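UDP-N-acetylglucosamine 4,6-dehydratase (Vibrio fischeri, PDB 3PVZ) catalyses the NAD-dependent 4,6-dehydration of UDP-N-acetylglucosamine, as a lyase of the polysaccharide synthase family. Local coordinates at the interface of chains A and B. Numbering follows the deposited sequence. Chains: chain A/B, UDP-N-acetylglucosamine 4,6-dehydratase.

Contact 1: the interface of chains A and B. Residues chain A 121, 123-124, 207-208; chain B 70-71, 74.
A:His124 lies between B:Glu70, B:Asn71 and B:Val74, at the start of helix 70-84 of chain B. The protein belongs to the extended short-chain dehydrogenase/reductase family, with a Rossmann-type NAD-binding domain. A:Ala121 and A:Lys123 bind the NAD(+) of chain A, and B:Asn71 probably reaches that same cofactor across the interface.

Packing is tight around the imidazole. The CG2 methyl of B:Val74 sits over the middle of one ring face, 3.8 Å from the centroid. At the ring edge, NE2 of A:His124 donates to the amide oxygen OD1 of B:Asn71 at 2.9 Å. The bond lies in the ring plane and runs almost along the C=O direction. Ring and amide planes are nearly perpendicular, 87° apart. Also at the ring edge, CD2 of A:His124 meets the carboxylate carbon CD of B:Glu70 at 3.4 Å.

B:Glu70 extends from the helix with CG opposite its backbone N (chi1 -177°), which carries the carboxylate to two successive backbone amides. OE2 of B:Glu70 accepts from A:Lys123 N at 3.1 Å through its syn lone pair. OE1 of B:Glu70 takes A:His124 N at 3.0 Å from above the carboxylate plane. The pair of bonds fixes the loop backbone that carries the histidine.

The side of A:Asp207 and A:Gly208 is looser. OD2 of A:Asp207 is 3.2 Å from the amide nitrogen ND2 of B:Asn71, a longer hydrogen bond between planes 54° apart. A:Gly208 CA lies near the amide of B:Asn71 and at the edge of the A:His124 ring. On the chain A side, the extended A:Lys123 side chain reaches A:Asp207 O with NZ at 2.9 Å, tying the two chain A loops together.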
loop_
_atom_site.group_PDB
_atom_site.type_symbol
_atom_site.label_atom_id
_atom_site.label_comp_id
_atom_site.label_asym_id
_atom_site.label_seq_id
_atom_site.Cartn_x
_atom_site.Cartn_y
_atom_site.Cartn_z
ATOM N N ALA A 121 -4.760 -7.186 -3.867
ATOM C CA ALA A 121 -6.076 -6.581 -4.228
ATOM C C ALA A 121 -6.099 -5.119 -3.926
ATOM O O ALA A 121 -5.284 -4.631 -3.143
ATOM C CB ALA A 121 -7.238 -7.203 -3.460
ATOM N N LYS A 123 -9.253 -3.324 -2.208
ATOM C CA LYS A 123 -10.391 -3.885 -1.489
ATOM C C LYS A 123 -11.375 -2.864 -0.920
ATOM O O LYS A 123 -12.453 -3.278 -0.523
ATOM C CB LYS A 123 -9.928 -4.821 -0.350
ATOM C CG LYS A 123 -9.183 -4.095 0.798
ATOM C CD LYS A 123 -9.095 -4.914 2.066
ATOM C CE LYS A 123 -8.256 -4.178 3.135
ATOM N NZ LYS A 123 -8.074 -5.049 4.375
ATOM N N HIS A 124 -11.023 -1.565 -0.874
ATOM C CA HIS A 124 -11.895 -0.546 -0.277
ATOM C C HIS A 124 -13.006 -0.135 -1.206
ATOM O O HIS A 124 -12.776 0.275 -2.341
ATOM C CB HIS A 124 -11.089 0.664 0.199
ATOM C CG HIS A 124 -10.304 0.371 1.427
ATOM N ND1 HIS A 124 -10.847 0.461 2.687
ATOM C CD2 HIS A 124 -9.048 -0.122 1.586
ATOM C CE1 HIS A 124 -9.953 0.055 3.575
ATOM N NE2 HIS A 124 -8.847 -0.293 2.933
ATOM N N ASP A 207 -5.284 -4.581 8.075
ATOM C CA ASP A 207 -4.902 -3.259 7.609
ATOM C C ASP A 207 -6.045 -2.563 6.886
ATOM O O ASP A 207 -6.747 -3.175 6.100
ATOM C CB ASP A 207 -3.687 -3.364 6.659
ATOM C CG ASP A 207 -2.902 -2.045 6.527
ATOM O OD1 ASP A 207 -3.176 -1.082 7.296
ATOM O OD2 ASP A 207 -1.970 -1.982 5.673
ATOM N N GLY A 208 -6.218 -1.273 7.138
ATOM C CA GLY A 208 -7.302 -0.543 6.524
ATOM C C GLY A 208 -8.702 -0.723 7.142
ATOM O O GLY A 208 -9.607 0.014 6.791
ATOM N N GLU B 70 -3.408 2.096 -0.979
ATOM C CA GLU B 70 -4.826 2.257 -0.704
ATOM C C GLU B 70 -5.068 2.330 0.821
ATOM O O GLU B 70 -5.720 3.259 1.307
ATOM C CB GLU B 70 -5.561 1.069 -1.345
ATOM C CG GLU B 70 -7.053 1.110 -1.228
ATOM C CD GLU B 70 -7.719 -0.223 -1.533
ATOM O OE1 GLU B 70 -8.743 -0.195 -2.243
ATOM O OE2 GLU B 70 -7.261 -1.284 -1.044
ATOM N N ASN B 71 -4.500 1.387 1.583
ATOM C CA ASN B 71 -4.669 1.394 3.038
ATOM C C ASN B 71 -4.147 2.650 3.751
ATOM O O ASN B 71 -4.855 3.246 4.548
ATOM C CB ASN B 71 -4.049 0.149 3.670
ATOM C CG ASN B 71 -4.874 -1.099 3.431
ATOM O OD1 ASN B 71 -6.096 -1.042 3.249
ATOM N ND2 ASN B 71 -4.219 -2.228 3.439
ATOM N N VAL B 74 -6.475 5.750 3.245
ATOM C CA VAL B 74 -7.596 5.622 4.155
ATOM C C VAL B 74 -7.232 6.156 5.546
ATOM O O VAL B 74 -7.981 6.949 6.130
ATOM C CB VAL B 74 -8.056 4.144 4.249
ATOM C CG1 VAL B 74 -8.743 3.848 5.544
ATOM C CG2 VAL B 74 -8.956 3.793 3.059
#

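Contact 2: the interface of chains A and B. Residues chain A 216-217, 220, 222; chain B 49, 75, 79, 83.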
loop_
_atom_site.group_PDB
_atom_site.type_symbol
_atom_site.label_atom_id
_atom_site.label_comp_id
_atom_site.label_asym_id
_atom_site.label_seq_id
_atom_site.Cartn_x
_atom_site.Cartn_y
_atom_site.Cartn_z
ATOM N N GLN A 216 -5.023 3.208 15.535
ATOM C CA GLN A 216 -4.476 4.477 15.089
ATOM C C GLN A 216 -5.041 5.582 15.927
ATOM O O GLN A 216 -4.305 6.432 16.434
ATOM C CB GLN A 216 -4.774 4.690 13.605
ATOM C CG GLN A 216 -4.119 3.667 12.711
ATOM C CD GLN A 216 -2.608 3.799 12.686
ATOM O OE1 GLN A 216 -1.905 2.971 13.251
ATOM N NE2 GLN A 216 -2.103 4.840 12.028
ATOM N N ARG A 217 -6.359 5.547 16.118
ATOM C CA ARG A 217 -7.014 6.530 16.956
ATOM C C ARG A 217 -6.380 6.546 18.347
ATOM O O ARG A 217 -6.058 7.610 18.863
ATOM C CB ARG A 217 -8.529 6.281 17.060
ATOM C CG ARG A 217 -9.304 6.254 15.739
ATOM C CD ARG A 217 -9.467 7.579 15.050
ATOM N NE ARG A 217 -8.233 8.158 14.521
ATOM C CZ ARG A 217 -7.503 7.677 13.509
ATOM N NH1 ARG A 217 -7.807 6.539 12.876
ATOM N NH2 ARG A 217 -6.436 8.348 13.134
ATOM N N LYS A 220 -2.970 8.206 18.287
ATOM C CA LYS A 220 -2.951 9.616 17.925
ATOM C C LYS A 220 -3.839 10.463 18.833
ATOM O O LYS A 220 -4.213 11.570 18.475
ATOM C CB LYS A 220 -3.369 9.781 16.453
ATOM C CG LYS A 220 -2.443 9.060 15.480
ATOM C CD LYS A 220 -2.866 9.202 14.034
ATOM C CE LYS A 220 -1.852 8.473 13.100
ATOM N NZ LYS A 220 -2.159 8.613 11.616
ATOM N N GLN A 222 -6.959 10.394 19.467
ATOM C CA GLN A 222 -8.187 10.794 18.770
ATOM C C GLN A 222 -9.405 9.934 19.155
ATOM O O GLN A 222 -9.268 8.792 19.599
ATOM C CB GLN A 222 -7.990 10.737 17.253
ATOM C CG GLN A 222 -7.157 11.880 16.666
ATOM C CD GLN A 222 -6.628 11.555 15.265
ATOM O OE1 GLN A 222 -6.619 10.400 14.856
ATOM N NE2 GLN A 222 -6.225 12.577 14.521
ATOM N N GLN B 49 2.183 12.582 4.425
ATOM C CA GLN B 49 1.009 12.762 5.286
ATOM C C GLN B 49 1.164 14.098 6.015
ATOM O O GLN B 49 0.198 14.836 6.124
ATOM C CB GLN B 49 0.786 11.582 6.279
ATOM C CG GLN B 49 0.008 10.359 5.656
ATOM C CD GLN B 49 -0.420 9.238 6.644
ATOM O OE1 GLN B 49 -0.580 9.481 7.846
ATOM N NE2 GLN B 49 -0.638 7.998 6.116
ATOM N N GLU B 75 -6.099 5.728 6.085
ATOM C CA GLU B 75 -5.691 6.209 7.393
ATOM C C GLU B 75 -5.433 7.739 7.358
ATOM O O GLU B 75 -5.759 8.439 8.302
ATOM C CB GLU B 75 -4.422 5.499 7.897
ATOM C CG GLU B 75 -3.801 6.159 9.193
ATOM C CD GLU B 75 -4.846 6.493 10.273
ATOM O OE1 GLU B 75 -5.899 5.819 10.305
ATOM O OE2 GLU B 75 -4.613 7.419 11.095
ATOM N N ASP B 79 -7.284 10.255 9.700
ATOM C CA ASP B 79 -6.478 11.125 10.588
ATOM C C ASP B 79 -6.911 12.576 10.368
ATOM O O ASP B 79 -7.073 13.302 11.322
ATOM C CB ASP B 79 -4.946 10.937 10.318
ATOM C CG ASP B 79 -4.031 11.553 11.426
ATOM O OD1 ASP B 79 -4.507 12.272 12.299
ATOM O OD2 ASP B 79 -2.803 11.305 11.416
ATOM N N SER B 83 -8.541 15.141 13.145
ATOM C CA SER B 83 -7.675 16.257 13.534
ATOM C C SER B 83 -8.335 17.593 13.223
ATOM O O SER B 83 -8.277 18.500 14.038
ATOM C CB SER B 83 -6.315 16.202 12.794
ATOM O OG SER B 83 -5.716 14.909 12.806
#
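Short aliphatic stretches of A:Lys220 and A:Gln216 pack against the carboxylates of B:Asp79 and B:Glu75. This small apolar centre joins the end of helix 210-219 and the loop after it to helix 70-84 of the partner, in a short-chain dehydrogenase/reductase of the extended type. CD of A:Lys220 lies 3.7 Å from CG of B:Asp79. CB of A:Gln216 touches the carboxylate carbon CD of B:Glu75 at a similar range, and the A:Gln216 amide plane stands steeply against that carboxylate.

Further out the contact is an ion-pair network. The A:Lys220 side chain is fully extended beyond CG and crosses B:Asp79 at about a right angle. Its NZ forms salt bridges to OE2 of B:Glu75 and to OD2 of B:Asp79, each at 2.8 Å. The B:Asp79 oxygen is met from above its carboxylate plane.

A:Arg217 meets B:Glu75 end-on, with guanidinium and carboxylate only 11° from coplanar. NH2 of A:Arg217 bonds OE2 of B:Glu75 at 2.9 Å, and NH1 reaches OE1 over a longer span. Each B:Glu75 oxygen offers its syn lone pair to A:Arg217. OE2 also takes A:Lys220 NZ on its anti lone pair, so it is gripped from two directions. B:Glu75 turns at chi2 (46°), which brings its carboxylate round to face the arginine.

At the rim, A:Gln222 both braces A:Arg217 and crosses the interface itself. Its OE1 accepts from NE and NH2 of A:Arg217, the latter at 2.7 Å, which probably limits rotation of the guanidinium. Its NE2 donates to OD1 of B:Asp79 at 2.8 Å. The same nitrogen lies 2.9 Å from the hydroxyl OG of B:Ser83, a hydrogen bond. That hydroxyl in turn donates to the backbone oxygen of B:Asp79.

The centres of the C-alpha atoms of contact 1 and contact 2 are about 16 Å apart. Both use helix 70-84 of chain B: contact 1 its first turns, contact 2 the middle and far end. B:Val74 and B:Glu75 are sequence neighbours that serve different contacts. On chain A, the loop residues 207-208 of contact 1 lead directly into helix 210-219, which supplies contact 2. The interface is two-fold symmetric, so each contact has a twin with the chains exchanged. Because contact 1 includes NAD(+)-binding residues of both chains, dimer packing may help shape the cofactor sites, if this dimer is the biological one.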